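Local coordinates for protein putative aldehyde dehydrogenase (Burkholderia cenocepacia, PDB 4YWE) that probably oxidises aldehydes with NAD or NADP as acceptor, as a member of the aldehyde dehydrogenase family, and binds calcium and magnesium ions, at residues Ile95-Ala107 and Pro321-Asn333. Sequence-based numbering, arbitrary orientation.
With CA (calcium ion), chain K.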
# COMPACT_ATOMS: atom_id res chain seq x y z
N ILE A 95 -7.53 6.94 39.37
CA ILE A 95 -8.96 6.79 39.10
C ILE A 95 -9.26 5.41 38.54
O ILE A 95 -10.20 4.74 38.99
CB ILE A 95 -9.46 7.89 38.14
CG1 ILE A 95 -9.35 9.26 38.81
CG2 ILE A 95 -10.89 7.62 37.72
CD1 ILE A 95 -9.74 10.41 37.90
N GLU A 96 -8.47 4.99 37.57
CA GLU A 96 -8.67 3.70 36.91
C GLU A 96 -8.52 2.54 37.89
O GLU A 96 -9.36 1.64 37.92
CB GLU A 96 -7.68 3.53 35.76
CG GLU A 96 -7.90 2.29 34.90
CD GLU A 96 -8.96 2.49 33.84
OE1 GLU A 96 -10.08 2.92 34.18
OE2 GLU A 96 -8.67 2.23 32.65
N ALA A 97 -7.46 2.58 38.69
CA ALA A 97 -7.19 1.52 39.66
C ALA A 97 -8.28 1.42 40.73
O ALA A 97 -8.63 0.33 41.17
CB ALA A 97 -5.84 1.75 40.32
N ARG A 98 -8.80 2.57 41.13
CA ARG A 98 -9.84 2.62 42.16
C ARG A 98 -11.16 2.08 41.64
O ARG A 98 -11.97 1.53 42.39
CB ARG A 98 -10.01 4.06 42.65
CG ARG A 98 -10.95 4.22 43.83
CD ARG A 98 -11.02 5.68 44.27
NE ARG A 98 -11.84 5.87 45.46
CZ ARG A 98 -12.16 7.06 45.97
NH1 ARG A 98 -11.74 8.17 45.38
NH2 ARG A 98 -12.91 7.13 47.06
N ASP A 99 -11.38 2.24 40.33
CA ASP A 99 -12.65 1.91 39.71
C ASP A 99 -12.68 0.49 39.16
O ASP A 99 -13.71 -0.19 39.23
CB ASP A 99 -12.95 2.92 38.59
CG ASP A 99 -14.40 2.92 38.17
OD1 ASP A 99 -15.23 2.29 38.86
OD2 ASP A 99 -14.72 3.56 37.15
N THR A 100 -11.55 0.03 38.63
CA THR A 100 -11.47 -1.30 38.04
C THR A 100 -10.92 -2.33 39.01
O THR A 100 -11.26 -3.51 38.94
CB THR A 100 -10.58 -1.30 36.78
OG1 THR A 100 -9.22 -1.09 37.16
CG2 THR A 100 -11.02 -0.20 35.82
N GLY A 101 -10.06 -1.88 39.93
CA GLY A 101 -9.50 -2.75 40.94
C GLY A 101 -8.08 -3.23 40.66
O GLY A 101 -7.46 -3.86 41.52
N LYS A 102 -7.58 -2.93 39.47
CA LYS A 102 -6.24 -3.37 39.08
C LYS A 102 -5.16 -2.65 39.90
O LYS A 102 -5.37 -1.53 40.36
CB LYS A 102 -6.02 -3.14 37.58
CG LYS A 102 -6.03 -1.68 37.16
CD LYS A 102 -5.94 -1.56 35.64
CE LYS A 102 -7.13 -2.23 34.97
NZ LYS A 102 -6.99 -2.28 33.49
N PRO A 103 -4.01 -3.32 40.10
CA PRO A 103 -2.87 -2.72 40.79
C PRO A 103 -2.40 -1.42 40.14
O PRO A 103 -2.60 -1.22 38.95
CB PRO A 103 -1.79 -3.80 40.69
CG PRO A 103 -2.56 -5.07 40.58
CD PRO A 103 -3.78 -4.74 39.77
N LEU A 104 -1.76 -0.56 40.93
CA LEU A 104 -1.33 0.75 40.46
C LEU A 104 -0.34 0.66 39.30
O LEU A 104 -0.34 1.50 38.40
CB LEU A 104 -0.70 1.55 41.61
CG LEU A 104 -1.66 1.92 42.74
CD1 LEU A 104 -0.94 2.70 43.82
CD2 LEU A 104 -2.83 2.73 42.19
N LYS A 105 0.50 -0.37 39.32
CA LYS A 105 1.49 -0.58 38.27
C LYS A 105 0.81 -0.83 36.93
O LYS A 105 1.26 -0.34 35.89
CB LYS A 105 2.41 -1.75 38.63
CG LYS A 105 3.55 -1.98 37.65
CD LYS A 105 4.44 -3.13 38.10
CE LYS A 105 5.60 -3.33 37.14
NZ LYS A 105 6.48 -4.46 37.56
N GLN A 106 -0.27 -1.60 36.95
CA GLN A 106 -1.02 -1.90 35.73
C GLN A 106 -1.87 -0.71 35.30
O GLN A 106 -1.99 -0.43 34.10
CB GLN A 106 -1.91 -3.13 35.95
CG GLN A 106 -1.14 -4.40 36.29
CD GLN A 106 -2.05 -5.59 36.55
OE1 GLN A 106 -3.15 -5.68 36.00
NE2 GLN A 106 -1.60 -6.51 37.39
N ALA A 107 -2.44 -0.01 36.27
CA ALA A 107 -3.26 1.17 35.99
C ALA A 107 -2.43 2.28 35.36
O ALA A 107 -2.93 3.05 34.54
CB ALA A 107 -3.92 1.66 37.26
N PRO A 321 -5.55 -5.31 48.00
CA PRO A 321 -6.15 -4.06 47.51
C PRO A 321 -5.35 -3.44 46.37
O PRO A 321 -4.15 -3.70 46.25
CB PRO A 321 -6.13 -3.15 48.74
CG PRO A 321 -6.14 -4.09 49.90
CD PRO A 321 -5.34 -5.28 49.46
N SER A 322 -6.01 -2.65 45.54
CA SER A 322 -5.36 -2.00 44.41
C SER A 322 -4.23 -1.07 44.87
O SER A 322 -3.20 -0.96 44.20
CB SER A 322 -6.38 -1.22 43.58
OG SER A 322 -5.74 -0.27 42.75
N ARG A 323 -4.44 -0.40 46.00
CA ARG A 323 -3.44 0.52 46.53
C ARG A 323 -2.20 -0.22 47.02
O ARG A 323 -1.11 0.34 47.07
CB ARG A 323 -4.02 1.36 47.67
CG ARG A 323 -5.09 2.35 47.23
CD ARG A 323 -4.59 3.26 46.11
NE ARG A 323 -3.35 3.94 46.47
CZ ARG A 323 -3.29 5.18 46.96
NH1 ARG A 323 -4.41 5.87 47.16
NH2 ARG A 323 -2.12 5.72 47.25
N ALA A 324 -2.37 -1.49 47.38
CA ALA A 324 -1.26 -2.32 47.84
C ALA A 324 -0.31 -2.63 46.70
O ALA A 324 0.87 -2.92 46.92
CB ALA A 324 -1.78 -3.60 48.47
N ASP A 325 -0.82 -2.56 45.47
CA ASP A 325 -0.03 -2.75 44.26
C ASP A 325 0.74 -4.06 44.28
O ASP A 325 1.97 -4.08 44.15
CB ASP A 325 0.93 -1.57 44.06
CG ASP A 325 1.46 -1.48 42.64
OD1 ASP A 325 0.78 -1.98 41.71
OD2 ASP A 325 2.55 -0.91 42.44
N LEU A 326 0.02 -5.16 44.46
CA LEU A 326 0.63 -6.48 44.51
C LEU A 326 0.57 -7.15 43.13
O LEU A 326 0.43 -6.48 42.12
CB LEU A 326 -0.07 -7.35 45.56
CG LEU A 326 -0.09 -6.74 46.96
CD1 LEU A 326 -0.90 -7.60 47.92
CD2 LEU A 326 1.33 -6.55 47.48
N ASP A 327 0.70 -8.48 43.11
CA ASP A 327 0.67 -9.22 41.85
C ASP A 327 -0.70 -9.15 41.20
O ASP A 327 -0.82 -9.09 39.98
CB ASP A 327 1.07 -10.68 42.07
CG ASP A 327 2.45 -10.83 42.67
OD1 ASP A 327 3.44 -10.52 41.97
OD2 ASP A 327 2.55 -11.26 43.84
N CYS A 328 -1.74 -9.17 42.03
CA CYS A 328 -3.10 -9.19 41.54
C CYS A 328 -4.04 -8.43 42.48
O CYS A 328 -3.80 -8.38 43.69
CB CYS A 328 -3.57 -10.64 41.37
SG CYS A 328 -5.16 -10.83 40.54
N GLY A 329 -5.08 -7.85 41.91
CA GLY A 329 -6.09 -7.17 42.71
C GLY A 329 -7.38 -7.97 42.75
O GLY A 329 -7.41 -9.13 42.35
N PRO A 330 -8.47 -7.35 43.24
CA PRO A 330 -9.78 -8.01 43.27
C PRO A 330 -10.42 -8.06 41.89
O PRO A 330 -9.96 -7.38 40.97
CB PRO A 330 -10.58 -7.11 44.21
CG PRO A 330 -9.99 -5.76 44.02
CD PRO A 330 -8.52 -5.99 43.80
N LEU A 331 -11.48 -8.86 41.75
CA LEU A 331 -12.24 -8.88 40.51
C LEU A 331 -13.23 -7.72 40.51
O LEU A 331 -13.42 -7.06 41.53
CB LEU A 331 -12.96 -10.22 40.34
CG LEU A 331 -12.04 -11.44 40.33
CD1 LEU A 331 -12.81 -12.72 40.02
CD2 LEU A 331 -10.90 -11.25 39.34
N ILE A 332 -13.86 -7.47 39.36
CA ILE A 332 -14.62 -6.25 39.17
C ILE A 332 -15.88 -6.18 40.05
O ILE A 332 -16.27 -5.10 40.49
CB ILE A 332 -14.98 -6.06 37.67
CG1 ILE A 332 -15.54 -4.66 37.42
CG2 ILE A 332 -15.95 -7.13 37.20
CD1 ILE A 332 -14.57 -3.55 37.75
N ASN A 333 -16.50 -7.33 40.32
CA ASN A 333 -17.68 -7.36 41.18
C ASN A 333 -18.00 -8.76 41.69
O ASN A 333 -17.26 -9.71 41.43
CB ASN A 333 -18.90 -6.77 40.46
CG ASN A 333 -19.17 -7.44 39.12
OD1 ASN A 333 -18.94 -8.63 38.94
ND2 ASN A 333 -19.67 -6.65 38.16
CA CA K . -16.06 0.22 39.90
O HOH W 1 -11.15 -6.27 38.63
O HOH W 2 -3.21 -8.65 37.96
O HOH W 3 -16.24 -2.16 40.36
O HOH W 4 -18.60 0.30 39.85
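S322 and D325 meet the short linker G101-P103 between helix 89-100 and helix 104-124 of this aldehyde dehydrogenase fold, and illustrate how side chains of a loop can bind main-chain groups at a break between two helices. The S322 hydroxyl, OG anti to the backbone N (chi1 162°), donates to K102 O at 2.7 Å from above the carbonyl plane. At the first turn of the second helix, K105 N donates to D325 OD1 (2.9 Å, N-H...O angle 164°), meeting it from above the carboxylate plane; the negative charge probably suits the helix N-terminus.

Van der Waals contacts lie alongside: P103 CB is 3.3 Å from D325 OD1, the side chains of L104 and R323 cross obliquely, L104 CD1 coming 3.8 Å from R323 NE, and P330 CD lies 3.3 Å from G101 O.

Water and metal extend the contact. One water donates to both T100 O and P330 O; another accepts from Q106 NE2 and donates to D327 O, while Q106 OE1 accepts from N285 N. D99 binds calcium through O and OD1, V32 O and D185 O completing the protein ligands, and its OD2 accepts from C187 N. A calcium-bound water donates to I332 O, while I332 CD1 rests 3.5 Å from T100 O.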